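Local coordinates for TqaA (PDB 5DLK), which is a fungal nonribosomal peptide synthetase whose condensation-like domain, the part in this chain, probably closes peptides into macrocycles and binds phosphopantetheine, at residues F67-W72 and T173-H178; I62-F67 and A414-L419; H234-A239 and F330-V335; G307-G312 and S385-H390. All coordinates share one frame; numbering follows the deposited sequence.

Overall arrangement
All four contacts lie in one condensation-type domain, in two pairs. Contacts 1 and 2, centres 13 Å apart, share Phe67 and the mixed sheet in which strand 67-75 runs between strands 169-177 and 407-415. Contacts 3 and 4, also 13 Å apart, meet on a second mixed sheet, where strand 303-310 lies between 329-336 and 386-390. Contacts 2 and 4 are 16 Å apart, contacts 1 and 3 35 Å. Along the chain contact 1 closes before contacts 3 and 4 open, these two interlock, and contact 2 spans all three. The chain returns at 407-415 to the sheet of contact 1, linking both sheets, with Gly183 of the phosphopantetheine site about 11 Å from the Thr66 side chain.

Contact 1: F67-W72 and T173-H178; sequences FHSYNW and TIQISH
The Phe67 ring overlaps the end of Gln175: its CZ lies 3.3 Å from Gln175 OE1, which sits at the ring edge near its plane, and the ring and amide planes are 79° apart. Phe67 CG stands anti to the backbone N (chi1 -173°), and the ring beyond it lies toward Gln175. The pair belongs to an antiparallel ladder between strands 67-75 and 169-177, part of the mixed sheet in one half of this condensation-type, chloramphenicol-acetyltransferase-like fold. Hydrogen-bonded pairs His68-Ile176 and Tyr70-Ile174 alternate with the non-hydrogen-bonded pairs Phe67-Ser177, Ser69-Gln175 and Asn71-Thr173; the bond from His68 N to Ile176 O measures 2.9 Å and is nearly straight at 169°.

On the face that carries Tyr70, its CE2 meets Ile176 CG2 at 3.7 Å, while His68 CB rests 3.8 Å above the Tyr70 ring plane, toward the rim. Phe190 meets the Tyr70 ring edge-to-face, and Gly183 of the phosphopantetheine site is about 7 Å from the Tyr70 side chain.

On the other face Ser69 OG donates to Asn71 OD1 over 2.6 Å, in the amide plane and on a lone pair. A water ties this hydroxyl to Thr173 OG1 and Gln175 NE2, the latter also bonded to Asp144. A second water spans the strands, 2.7 Å from His68 ND1 and donating to Ile176 O at 2.9 Å, the same oxygen that receives His68 N.

Contact 2: I62-F67 and A414-L419; sequences IKRGTF and ARFDPL. With EDO (1,2-ethanediol), chain E.
Leu419 lays a methyl over a charged group: its CD1 sits 3.2 Å above the plane of the Arg64 guanidinium, offset toward the rim. The guanidinium keeps its polar bonds for other partners, a salt bridge from NE to Glu421 and a bond from NH1 to Val60 O. With CG anti to the carbonyl carbon (chi1 -74°), the Arg64 chain starts out across the backbone of Asp417, where CG lies 3.2 Å from Asp417 O, and Arg64 CD comes within 4.0 Å of Phe416 CE1. An alanine at Arg64 would probably leave Glu421 without its charged mate and open a gap beside Leu419.

The residues before strand 67-75 form a Schellman motif, with bonds from Thr66 N to Phe61 O and from Gly65 N to Ile62 O: Gly65, at positive phi, ends helix 56-63. The opposing segment leaves strand 407-415 on its way to the second sheet. The two run antiparallel, with Phe67 and Arg415 as a hydrogen-bonded pair and Asp417 N bonding to Arg64 O at 3.0 Å. Between these bonds Thr66 OG1, itself bonded to Phe61 O, meets the Phe416 ring edge in plane, 3.3 Å from CD1.

A 1,2-ethanediol, probably from the crystallisation liquor, takes Phe416 N on its O2 (2.8 Å, 172°) and donates from O1 to Phe416 O at 2.7 Å. Its O2 also lies 3.3 Å above the Arg415 guanidinium plane, offset toward the rim.

Contact 3: H234-A239 and F330-V335; sequences HYLDGA and FVPLRV
Arg334 is extended from CG through NE, with CG anti to the backbone N (chi1 -179°), and this straight chain carries its guanidinium past Tyr235 to the turn after helix 227-235. Tyr235 also has CG anti to its backbone N, and the two side chains run past one another in opposite senses, the tyrosine ring and the guanidinium 77° apart, with Tyr235 CE2 3.7 Å from Arg334 CB.

At the far end NH1 makes two bonds, 2.9 Å to Tyr235 O and 2.8 Å to Asp237 O. Both oxygens lie close to the guanidinium plane, although NH1 stands well above the carbonyl plane of Asp237. A weak third bond runs from NH2 to Asp237 O. Ala239 CB closes one face, 3.6 Å above the centre of the group. Tyr235 O comes from the end of the helix; Asp237 O is held out by the type II turn Leu236-Ala239, with Gly238 at positive phi. At the near end Arg334 N points at Tyr235 OH, 3.0 Å away and straight at 178°; that hydroxyl is also bonded to Gln356 O. Leu236 CD2 packs separately on Pro332 CB at 4.1 Å.

The contact thus fastens the helix end to edge strand 329-336 of the second sheet. NH2 forms a salt bridge with Asp303, and main-chain carbonyls at the helix C-terminus crowd NH1, a setting that would probably stabilise the positive charge.

Contact 4: G307-G312 and S385-H390; sequences GHTVNG and SLIVQH
Thr309 OG1 donates to Gln389 OE1 across 2.8 Å, the hydroxyl tilted 29° from the plane of the amide. The two side chains cross at a slant: Gln389 CG, anti to the backbone N (chi1 -177°), comes 3.6 Å from Thr309 CB, and Ile387 CG2 approaches the same hydroxyl at 3.7 Å. An alanine at Gln389 would probably leave Thr309 OG1 without this acceptor and open a gap beside Thr309 CB where Gln389 CG had packed.

Behind the pair, strands 303-310 and 386-390 run parallel in the second mixed sheet, their axes 33° apart. Gly307 N bonds to Leu386 O at 2.8 Å, Val388 N to Gly307 O and Thr309 N to Val388 O; a water then links Thr309 O to His390 N. Gly307, without a side chain, lets the strands come close.

Farther out the strand leads to Asn311, a phosphopantetheine-binding residue. Gln389 NE2 bonds to Gln391 OE1, so both ends of the amide are engaged, which would probably fix its rotation, with OE1 toward Thr309 and NE2 toward Gln391.

Contact 1: F67-W72 and T173-H178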
loop_
_atom_site.group_PDB
_atom_site.type_symbol
_atom_site.label_atom_id
_atom_site.label_comp_id
_atom_site.label_asym_id
_atom_site.label_seq_id
_atom_site.Cartn_x
_atom_site.Cartn_y
_atom_site.Cartn_z
ATOM N N PHE A 67 1.864 -2.524 9.564
ATOM C CA PHE A 67 2.759 -3.642 9.846
ATOM C C PHE A 67 1.946 -4.925 9.760
ATOM O O PHE A 67 0.852 -5.012 10.327
ATOM C CB PHE A 67 3.371 -3.427 11.226
ATOM C CG PHE A 67 4.457 -4.400 11.604
ATOM C CD1 PHE A 67 5.562 -4.603 10.787
ATOM C CD2 PHE A 67 4.400 -5.042 12.840
ATOM C CE1 PHE A 67 6.591 -5.491 11.185
ATOM C CE2 PHE A 67 5.408 -5.926 13.244
ATOM C CZ PHE A 67 6.499 -6.150 12.408
ATOM N N HIS A 68 2.446 -5.893 9.004
ATOM C CA HIS A 68 1.715 -7.129 8.754
ATOM C C HIS A 68 2.527 -8.341 9.157
ATOM O O HIS A 68 3.754 -8.332 9.070
ATOM C CB HIS A 68 1.366 -7.276 7.277
ATOM C CG HIS A 68 0.196 -6.442 6.847
ATOM N ND1 HIS A 68 0.222 -5.065 6.857
ATOM C CD2 HIS A 68 -1.034 -6.797 6.410
ATOM C CE1 HIS A 68 -0.949 -4.605 6.444
ATOM N NE2 HIS A 68 -1.724 -5.635 6.153
ATOM N N SER A 69 1.816 -9.378 9.584
ATOM C CA SER A 69 2.382 -10.719 9.703
ATOM C C SER A 69 1.622 -11.604 8.736
ATOM O O SER A 69 0.432 -11.865 8.938
ATOM C CB SER A 69 2.250 -11.253 11.133
ATOM O OG SER A 69 2.834 -12.548 11.227
ATOM N N TYR A 70 2.298 -12.064 7.687
ATOM C CA TYR A 70 1.682 -12.965 6.729
ATOM C C TYR A 70 1.967 -14.407 7.165
ATOM O O TYR A 70 3.122 -14.816 7.233
ATOM C CB TYR A 70 2.201 -12.704 5.321
ATOM C CG TYR A 70 1.676 -11.400 4.751
ATOM C CD1 TYR A 70 0.319 -11.240 4.509
ATOM C CD2 TYR A 70 2.529 -10.340 4.466
ATOM C CE1 TYR A 70 -0.180 -10.054 3.998
ATOM C CE2 TYR A 70 2.036 -9.142 3.944
ATOM C CZ TYR A 70 0.676 -9.015 3.717
ATOM O OH TYR A 70 0.148 -7.844 3.191
ATOM N N ASN A 71 0.902 -15.146 7.445
ATOM C CA ASN A 71 1.004 -16.409 8.187
ATOM C C ASN A 71 0.606 -17.605 7.341
ATOM O O ASN A 71 -0.487 -17.643 6.783
ATOM C CB ASN A 71 0.122 -16.363 9.423
ATOM C CG ASN A 71 0.397 -15.160 10.280
ATOM O OD1 ASN A 71 1.520 -14.656 10.315
ATOM N ND2 ASN A 71 -0.633 -14.679 10.975
ATOM N N TRP A 72 1.490 -18.592 7.268
ATOM C CA TRP A 72 1.238 -19.772 6.464
ATOM C C TRP A 72 1.211 -21.016 7.343
ATOM O O TRP A 72 2.236 -21.395 7.891
ATOM C CB TRP A 72 2.309 -19.914 5.397
ATOM C CG TRP A 72 2.316 -18.759 4.437
ATOM C CD1 TRP A 72 3.170 -17.690 4.435
ATOM C CD2 TRP A 72 1.400 -18.552 3.366
ATOM N NE1 TRP A 72 2.848 -16.834 3.403
ATOM C CE2 TRP A 72 1.763 -17.342 2.733
ATOM C CE3 TRP A 72 0.309 -19.276 2.870
ATOM C CZ2 TRP A 72 1.082 -16.852 1.624
ATOM C CZ3 TRP A 72 -0.372 -18.778 1.770
ATOM C CH2 TRP A 72 0.016 -17.576 1.164
ATOM N N THR A 173 5.742 -17.414 9.588
ATOM C CA THR A 173 5.282 -16.029 9.425
ATOM C C THR A 173 6.362 -15.111 8.854
ATOM O O THR A 173 7.569 -15.287 9.070
ATOM C CB THR A 173 4.744 -15.431 10.752
ATOM O OG1 THR A 173 5.819 -14.944 11.561
ATOM C CG2 THR A 173 3.936 -16.484 11.537
ATOM N N ILE A 174 5.897 -14.132 8.085
ATOM C CA ILE A 174 6.753 -13.139 7.475
ATOM C C ILE A 174 6.248 -11.783 7.943
ATOM O O ILE A 174 5.117 -11.426 7.638
ATOM C CB ILE A 174 6.699 -13.241 5.932
ATOM C CG1 ILE A 174 6.769 -14.715 5.506
ATOM C CG2 ILE A 174 7.772 -12.377 5.282
ATOM C CD1 ILE A 174 6.515 -14.966 4.021
ATOM N N GLN A 175 7.053 -11.059 8.714
ATOM C CA GLN A 175 6.666 -9.729 9.169
ATOM C C GLN A 175 7.223 -8.704 8.196
ATOM O O GLN A 175 8.276 -8.912 7.606
ATOM C CB GLN A 175 7.148 -9.464 10.594
ATOM C CG GLN A 175 6.402 -10.305 11.616
ATOM C CD GLN A 175 6.819 -10.015 13.034
ATOM O OE1 GLN A 175 7.656 -9.146 13.290
ATOM N NE2 GLN A 175 6.236 -10.750 13.975
ATOM N N ILE A 176 6.494 -7.610 8.001
ATOM C CA ILE A 176 6.880 -6.661 6.966
ATOM C C ILE A 176 6.112 -5.344 7.154
ATOM O O ILE A 176 4.941 -5.332 7.547
ATOM C CB ILE A 176 6.643 -7.267 5.541
ATOM C CG1 ILE A 176 7.162 -6.337 4.432
ATOM C CG2 ILE A 176 5.184 -7.669 5.333
ATOM C CD1 ILE A 176 7.176 -6.991 3.042
ATOM N N SER A 177 6.798 -4.240 6.880
ATOM C CA SER A 177 6.199 -2.907 6.884
ATOM C C SER A 177 5.575 -2.625 5.511
ATOM O O SER A 177 6.121 -3.017 4.487
ATOM C CB SER A 177 7.270 -1.855 7.222
ATOM O OG SER A 177 6.803 -0.544 6.938
ATOM N N HIS A 178 4.435 -1.932 5.471
ATOM C CA HIS A 178 3.793 -1.630 4.190
ATOM C C HIS A 178 4.663 -0.666 3.350
ATOM O O HIS A 178 4.430 -0.484 2.157
ATOM C CB HIS A 178 2.375 -1.067 4.450
ATOM C CG HIS A 178 1.395 -1.275 3.335
ATOM N ND1 HIS A 178 1.762 -1.344 1.997
ATOM C CD2 HIS A 178 0.050 -1.424 3.344
ATOM C CE1 HIS A 178 0.694 -1.521 1.254
ATOM N NE2 HIS A 178 -0.371 -1.560 2.046
HETATM O O HOH W 1 2.683 -4.042 6.307
HETATM O O HOH W 2 4.627 -13.049 13.224
#

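Contact 2: I62-F67 and A414-L419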
loop_
_atom_site.group_PDB
_atom_site.type_symbol
_atom_site.label_atom_id
_atom_site.label_comp_id
_atom_site.label_asym_id
_atom_site.label_seq_id
_atom_site.Cartn_x
_atom_site.Cartn_y
_atom_site.Cartn_z
ATOM N N ILE A 62 4.637 4.196 7.293
ATOM C CA ILE A 62 5.452 4.101 8.513
ATOM C C ILE A 62 4.845 4.910 9.656
ATOM O O ILE A 62 4.738 4.421 10.797
ATOM C CB ILE A 62 6.915 4.539 8.237
ATOM C CG1 ILE A 62 7.568 3.494 7.327
ATOM C CG2 ILE A 62 7.685 4.675 9.539
ATOM C CD1 ILE A 62 8.903 3.912 6.734
ATOM N N LYS A 63 4.376 6.121 9.343
ATOM C CA LYS A 63 3.793 6.978 10.361
ATOM C C LYS A 63 2.531 6.386 10.957
ATOM O O LYS A 63 2.152 6.723 12.077
ATOM C CB LYS A 63 3.446 8.359 9.787
ATOM C CG LYS A 63 4.605 9.315 9.603
ATOM C CD LYS A 63 4.012 10.684 9.198
ATOM C CE LYS A 63 5.064 11.722 8.869
ATOM N NZ LYS A 63 6.018 11.933 10.006
ATOM N N ARG A 64 1.874 5.523 10.192
ATOM C CA ARG A 64 0.622 4.907 10.614
ATOM C C ARG A 64 0.822 3.495 11.198
ATOM O O ARG A 64 -0.150 2.755 11.449
ATOM C CB ARG A 64 -0.346 4.885 9.434
ATOM C CG ARG A 64 -0.905 6.308 9.150
ATOM C CD ARG A 64 -1.420 6.494 7.732
ATOM N NE ARG A 64 -1.828 7.893 7.529
ATOM C CZ ARG A 64 -0.991 8.917 7.342
ATOM N NH1 ARG A 64 0.337 8.744 7.346
ATOM N NH2 ARG A 64 -1.483 10.142 7.183
ATOM N N GLY A 65 2.083 3.133 11.423
ATOM C CA GLY A 65 2.389 1.864 12.079
ATOM C C GLY A 65 1.903 0.677 11.272
ATOM O O GLY A 65 1.472 -0.336 11.839
ATOM N N THR A 66 1.970 0.797 9.945
ATOM C CA THR A 66 1.378 -0.205 9.070
ATOM C C THR A 66 2.315 -1.407 9.003
ATOM O O THR A 66 3.416 -1.324 8.474
ATOM C CB THR A 66 1.113 0.355 7.668
ATOM O OG1 THR A 66 0.585 1.679 7.802
ATOM C CG2 THR A 66 0.076 -0.503 6.927
ATOM N N PHE A 67 1.864 -2.524 9.564
ATOM C CA PHE A 67 2.759 -3.642 9.846
ATOM C C PHE A 67 1.946 -4.925 9.760
ATOM O O PHE A 67 0.852 -5.012 10.327
ATOM C CB PHE A 67 3.371 -3.427 11.226
ATOM C CG PHE A 67 4.457 -4.400 11.604
ATOM C CD1 PHE A 67 5.562 -4.603 10.787
ATOM C CD2 PHE A 67 4.400 -5.042 12.840
ATOM C CE1 PHE A 67 6.591 -5.491 11.185
ATOM C CE2 PHE A 67 5.408 -5.926 13.244
ATOM C CZ PHE A 67 6.499 -6.150 12.408
ATOM N N ALA A 414 -2.541 -7.831 11.195
ATOM C CA ALA A 414 -2.259 -6.525 10.588
ATOM C C ALA A 414 -2.542 -5.350 11.537
ATOM O O ALA A 414 -3.502 -5.369 12.313
ATOM C CB ALA A 414 -3.064 -6.374 9.297
ATOM N N ARG A 415 -1.674 -4.343 11.474
ATOM C CA ARG A 415 -1.837 -3.082 12.187
ATOM C C ARG A 415 -1.910 -1.966 11.141
ATOM O O ARG A 415 -1.201 -2.020 10.130
ATOM C CB ARG A 415 -0.669 -2.798 13.133
ATOM C CG ARG A 415 -0.346 -3.931 14.120
ATOM C CD ARG A 415 -1.572 -4.338 14.899
ATOM N NE ARG A 415 -2.053 -3.288 15.787
ATOM C CZ ARG A 415 -3.120 -3.428 16.568
ATOM N NH1 ARG A 415 -3.781 -4.576 16.576
ATOM N NH2 ARG A 415 -3.526 -2.431 17.343
ATOM N N PHE A 416 -2.746 -0.971 11.411
ATOM C CA PHE A 416 -2.871 0.215 10.547
ATOM C C PHE A 416 -3.667 1.253 11.306
ATOM O O PHE A 416 -4.805 1.003 11.678
ATOM C CB PHE A 416 -3.562 -0.121 9.222
ATOM C CG PHE A 416 -3.805 1.089 8.344
ATOM C CD1 PHE A 416 -2.742 1.763 7.773
ATOM C CD2 PHE A 416 -5.101 1.553 8.114
ATOM C CE1 PHE A 416 -2.950 2.891 6.949
ATOM C CE2 PHE A 416 -5.321 2.674 7.288
ATOM C CZ PHE A 416 -4.245 3.338 6.714
ATOM N N ASP A 417 -3.081 2.424 11.528
ATOM C CA ASP A 417 -3.750 3.456 12.319
ATOM C C ASP A 417 -3.684 4.818 11.641
ATOM O O ASP A 417 -2.669 5.495 11.715
ATOM C CB ASP A 417 -3.128 3.532 13.711
ATOM C CG ASP A 417 -3.358 2.266 14.502
ATOM O OD1 ASP A 417 -4.506 2.043 14.919
ATOM O OD2 ASP A 417 -2.393 1.510 14.669
ATOM N N PRO A 418 -4.781 5.214 10.979
ATOM C CA PRO A 418 -4.852 6.508 10.286
ATOM C C PRO A 418 -4.530 7.685 11.198
ATOM O O PRO A 418 -4.694 7.592 12.416
ATOM C CB PRO A 418 -6.324 6.591 9.829
ATOM C CG PRO A 418 -6.793 5.189 9.756
ATOM C CD PRO A 418 -6.021 4.433 10.845
ATOM N N LEU A 419 -4.109 8.795 10.602
ATOM C CA LEU A 419 -3.906 10.019 11.353
ATOM C C LEU A 419 -5.188 10.875 11.283
ATOM O O LEU A 419 -6.200 10.508 11.881
ATOM C CB LEU A 419 -2.675 10.755 10.828
ATOM C CG LEU A 419 -1.426 9.852 10.830
ATOM C CD1 LEU A 419 -0.172 10.593 10.347
ATOM C CD2 LEU A 419 -1.217 9.246 12.225
HETATM C C1 EDO E . -6.460 -1.403 13.075
HETATM O O1 EDO E . -6.242 -1.270 11.649
HETATM C C2 EDO E . -5.270 -2.045 13.812
HETATM O O2 EDO E . -4.121 -1.171 13.855
#

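Contact 3: H234-A239 and F330-V335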
loop_
_atom_site.group_PDB
_atom_site.type_symbol
_atom_site.label_atom_id
_atom_site.label_comp_id
_atom_site.label_asym_id
_atom_site.label_seq_id
_atom_site.Cartn_x
_atom_site.Cartn_y
_atom_site.Cartn_z
ATOM N N HIS A 234 -1.795 22.240 -14.916
ATOM C CA HIS A 234 -2.942 22.390 -15.817
ATOM C C HIS A 234 -4.178 21.687 -15.219
ATOM O O HIS A 234 -5.284 22.223 -15.192
ATOM C CB HIS A 234 -2.592 21.805 -17.180
ATOM C CG HIS A 234 -3.635 22.019 -18.230
ATOM N ND1 HIS A 234 -3.795 23.221 -18.884
ATOM C CD2 HIS A 234 -4.550 21.175 -18.764
ATOM C CE1 HIS A 234 -4.773 23.113 -19.767
ATOM N NE2 HIS A 234 -5.252 21.883 -19.710
ATOM N N TYR A 235 -3.947 20.476 -14.729
ATOM C CA TYR A 235 -5.016 19.638 -14.189
ATOM C C TYR A 235 -5.686 20.281 -12.984
ATOM O O TYR A 235 -6.914 20.175 -12.809
ATOM C CB TYR A 235 -4.415 18.271 -13.806
ATOM C CG TYR A 235 -5.368 17.236 -13.269
ATOM C CD1 TYR A 235 -6.011 16.347 -14.126
ATOM C CD2 TYR A 235 -5.584 17.115 -11.895
ATOM C CE1 TYR A 235 -6.849 15.355 -13.625
ATOM C CE2 TYR A 235 -6.439 16.138 -11.388
ATOM C CZ TYR A 235 -7.069 15.271 -12.260
ATOM O OH TYR A 235 -7.928 14.303 -11.769
ATOM N N LEU A 236 -4.876 20.941 -12.148
ATOM C CA LEU A 236 -5.360 21.510 -10.899
ATOM C C LEU A 236 -5.663 23.001 -11.006
ATOM O O LEU A 236 -6.047 23.636 -10.031
ATOM C CB LEU A 236 -4.330 21.278 -9.776
ATOM C CG LEU A 236 -4.157 19.817 -9.349
ATOM C CD1 LEU A 236 -2.977 19.686 -8.371
ATOM C CD2 LEU A 236 -5.459 19.236 -8.722
ATOM N N ASP A 237 -5.525 23.550 -12.205
ATOM C CA ASP A 237 -5.722 24.977 -12.386
ATOM C C ASP A 237 -7.146 25.403 -12.015
ATOM O O ASP A 237 -8.123 24.889 -12.570
ATOM C CB ASP A 237 -5.425 25.357 -13.832
ATOM C CG ASP A 237 -5.674 26.815 -14.104
ATOM O OD1 ASP A 237 -5.100 27.649 -13.382
ATOM O OD2 ASP A 237 -6.455 27.120 -15.027
ATOM N N GLY A 238 -7.244 26.339 -11.074
ATOM C CA GLY A 238 -8.523 26.816 -10.584
ATOM C C GLY A 238 -9.177 25.939 -9.522
ATOM O O GLY A 238 -10.257 26.270 -9.026
ATOM N N ALA A 239 -8.547 24.823 -9.161
ATOM C CA ALA A 239 -9.170 23.938 -8.171
ATOM C C ALA A 239 -9.051 24.508 -6.762
ATOM O O ALA A 239 -8.071 25.167 -6.440
ATOM C CB ALA A 239 -8.538 22.538 -8.229
ATOM N N PHE A 330 -0.548 8.372 -3.402
ATOM C CA PHE A 330 -1.825 8.991 -3.046
ATOM C C PHE A 330 -1.830 10.375 -3.678
ATOM O O PHE A 330 -1.032 11.230 -3.289
ATOM C CB PHE A 330 -1.975 9.053 -1.546
ATOM C CG PHE A 330 -1.576 7.764 -0.878
ATOM C CD1 PHE A 330 -2.383 6.638 -0.999
ATOM C CD2 PHE A 330 -0.369 7.667 -0.191
ATOM C CE1 PHE A 330 -2.026 5.429 -0.391
ATOM C CE2 PHE A 330 0.004 6.452 0.419
ATOM C CZ PHE A 330 -0.834 5.342 0.302
ATOM N N VAL A 331 -2.678 10.560 -4.687
ATOM C CA VAL A 331 -2.617 11.786 -5.508
ATOM C C VAL A 331 -4.012 12.407 -5.636
ATOM O O VAL A 331 -5.029 11.738 -5.375
ATOM C CB VAL A 331 -2.035 11.501 -6.914
ATOM C CG1 VAL A 331 -0.598 10.914 -6.824
ATOM C CG2 VAL A 331 -2.977 10.600 -7.733
ATOM N N PRO A 332 -4.081 13.692 -6.020
ATOM C CA PRO A 332 -5.385 14.343 -6.189
ATOM C C PRO A 332 -6.173 13.826 -7.378
ATOM O O PRO A 332 -5.644 13.609 -8.468
ATOM C CB PRO A 332 -5.018 15.824 -6.425
ATOM C CG PRO A 332 -3.541 15.928 -6.114
ATOM C CD PRO A 332 -2.979 14.599 -6.401
ATOM N N LEU A 333 -7.466 13.645 -7.142
ATOM C CA LEU A 333 -8.418 13.350 -8.187
ATOM C C LEU A 333 -9.390 14.509 -8.197
ATOM O O LEU A 333 -9.991 14.822 -7.169
ATOM C CB LEU A 333 -9.152 12.024 -7.908
ATOM C CG LEU A 333 -10.198 11.667 -8.969
ATOM C CD1 LEU A 333 -9.525 11.492 -10.339
ATOM C CD2 LEU A 333 -10.930 10.390 -8.534
ATOM N N ARG A 334 -9.526 15.156 -9.350
ATOM C CA ARG A 334 -10.435 16.283 -9.493
ATOM C C ARG A 334 -11.635 15.895 -10.335
ATOM O O ARG A 334 -11.473 15.335 -11.429
ATOM C CB ARG A 334 -9.704 17.464 -10.156
ATOM C CG ARG A 334 -10.588 18.700 -10.312
ATOM C CD ARG A 334 -9.805 19.814 -11.003
ATOM N NE ARG A 334 -10.561 21.064 -11.005
ATOM C CZ ARG A 334 -10.093 22.194 -11.518
ATOM N NH1 ARG A 334 -8.882 22.214 -12.059
ATOM N NH2 ARG A 334 -10.835 23.299 -11.482
ATOM N N VAL A 335 -12.824 16.209 -9.847
ATOM C CA VAL A 335 -14.050 15.939 -10.591
ATOM C C VAL A 335 -14.830 17.238 -10.706
ATOM O O VAL A 335 -15.184 17.861 -9.698
ATOM C CB VAL A 335 -14.897 14.835 -9.916
ATOM C CG1 VAL A 335 -16.209 14.599 -10.678
ATOM C CG2 VAL A 335 -14.077 13.559 -9.804
#

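Contact 4: G307-G312 and S385-H390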
loop_
_atom_site.group_PDB
_atom_site.type_symbol
_atom_site.label_atom_id
_atom_site.label_comp_id
_atom_site.label_asym_id
_atom_site.label_seq_id
_atom_site.Cartn_x
_atom_site.Cartn_y
_atom_site.Cartn_z
ATOM N N GLY A 307 -8.395 12.721 -2.458
ATOM C CA GLY A 307 -7.257 11.871 -2.773
ATOM C C GLY A 307 -7.693 10.495 -3.240
ATOM O O GLY A 307 -8.796 10.036 -2.908
ATOM N N HIS A 308 -6.863 9.850 -4.054
ATOM C CA HIS A 308 -7.100 8.442 -4.358
ATOM C C HIS A 308 -5.771 7.731 -4.573
ATOM O O HIS A 308 -4.745 8.360 -4.817
ATOM C CB HIS A 308 -8.047 8.256 -5.562
ATOM C CG HIS A 308 -7.403 8.448 -6.905
ATOM N ND1 HIS A 308 -7.654 7.612 -7.972
ATOM C CD2 HIS A 308 -6.551 9.397 -7.364
ATOM C CE1 HIS A 308 -6.973 8.027 -9.028
ATOM N NE2 HIS A 308 -6.287 9.103 -8.681
ATOM N N THR A 309 -5.798 6.413 -4.415
ATOM C CA THR A 309 -4.616 5.576 -4.549
ATOM C C THR A 309 -4.432 5.110 -5.986
ATOM O O THR A 309 -5.376 4.611 -6.610
ATOM C CB THR A 309 -4.707 4.342 -3.634
ATOM O OG1 THR A 309 -4.975 4.775 -2.302
ATOM C CG2 THR A 309 -3.402 3.564 -3.683
ATOM N N VAL A 310 -3.223 5.323 -6.516
ATOM C CA VAL A 310 -2.836 4.829 -7.826
ATOM C C VAL A 310 -1.710 3.821 -7.631
ATOM O O VAL A 310 -1.012 3.857 -6.611
ATOM C CB VAL A 310 -2.379 5.983 -8.770
ATOM C CG1 VAL A 310 -3.585 6.960 -9.011
ATOM C CG2 VAL A 310 -1.173 6.721 -8.178
ATOM N N ASN A 311 -1.509 2.918 -8.587
ATOM C CA ASN A 311 -0.564 1.837 -8.310
ATOM C C ASN A 311 0.896 2.207 -8.603
ATOM O O ASN A 311 1.816 1.534 -8.121
ATOM C CB ASN A 311 -0.966 0.553 -9.063
ATOM C CG ASN A 311 -0.973 0.720 -10.579
ATOM O OD1 ASN A 311 -0.120 1.394 -11.160
ATOM N ND2 ASN A 311 -1.940 0.085 -11.227
ATOM N N GLY A 312 1.113 3.295 -9.344
ATOM C CA GLY A 312 2.460 3.813 -9.556
ATOM C C GLY A 312 3.332 2.941 -10.452
ATOM O O GLY A 312 4.564 3.048 -10.437
ATOM N N SER A 385 -7.295 14.717 2.843
ATOM C CA SER A 385 -8.120 14.460 4.018
ATOM C C SER A 385 -9.056 13.273 3.807
ATOM O O SER A 385 -9.607 12.725 4.772
ATOM C CB SER A 385 -8.922 15.708 4.379
ATOM O OG SER A 385 -9.730 16.097 3.290
ATOM N N LEU A 386 -9.260 12.916 2.541
ATOM C CA LEU A 386 -10.056 11.759 2.147
ATOM C C LEU A 386 -9.320 11.019 1.055
ATOM O O LEU A 386 -8.885 11.623 0.071
ATOM C CB LEU A 386 -11.447 12.182 1.647
ATOM C CG LEU A 386 -12.294 11.023 1.127
ATOM C CD1 LEU A 386 -12.753 10.143 2.287
ATOM C CD2 LEU A 386 -13.503 11.557 0.341
ATOM N N ILE A 387 -9.135 9.715 1.231
ATOM C CA ILE A 387 -8.448 8.927 0.225
ATOM C C ILE A 387 -9.287 7.712 -0.137
ATOM O O ILE A 387 -9.643 6.913 0.726
ATOM C CB ILE A 387 -7.061 8.456 0.700
ATOM C CG1 ILE A 387 -6.238 9.655 1.181
ATOM C CG2 ILE A 387 -6.350 7.654 -0.424
ATOM C CD1 ILE A 387 -4.833 9.306 1.660
ATOM N N VAL A 388 -9.586 7.581 -1.424
ATOM C CA VAL A 388 -10.364 6.461 -1.929
ATOM C C VAL A 388 -9.438 5.458 -2.604
ATOM O O VAL A 388 -8.667 5.803 -3.514
ATOM C CB VAL A 388 -11.421 6.923 -2.910
ATOM C CG1 VAL A 388 -12.153 5.728 -3.515
ATOM C CG2 VAL A 388 -12.384 7.884 -2.195
ATOM N N GLN A 389 -9.505 4.214 -2.140
ATOM C CA GLN A 389 -8.628 3.159 -2.653
ATOM C C GLN A 389 -9.463 1.956 -3.082
ATOM O O GLN A 389 -9.968 1.212 -2.229
ATOM C CB GLN A 389 -7.615 2.730 -1.596
ATOM C CG GLN A 389 -6.608 1.680 -2.105
ATOM C CD GLN A 389 -5.406 1.540 -1.188
ATOM O OE1 GLN A 389 -4.860 2.539 -0.688
ATOM N NE2 GLN A 389 -4.968 0.303 -0.975
ATOM N N HIS A 390 -9.597 1.757 -4.390
ATOM C CA HIS A 390 -10.281 0.569 -4.891
ATOM C C HIS A 390 -9.275 -0.571 -5.022
ATOM O O HIS A 390 -8.218 -0.415 -5.644
ATOM C CB HIS A 390 -10.945 0.807 -6.243
ATOM C CG HIS A 390 -11.599 -0.425 -6.769
ATOM N ND1 HIS A 390 -12.622 -1.055 -6.092
ATOM C CD2 HIS A 390 -11.313 -1.205 -7.835
ATOM C CE1 HIS A 390 -12.975 -2.141 -6.755
ATOM N NE2 HIS A 390 -12.206 -2.249 -7.825
HETATM O O HOH W 3 -7.792 3.224 -6.221
#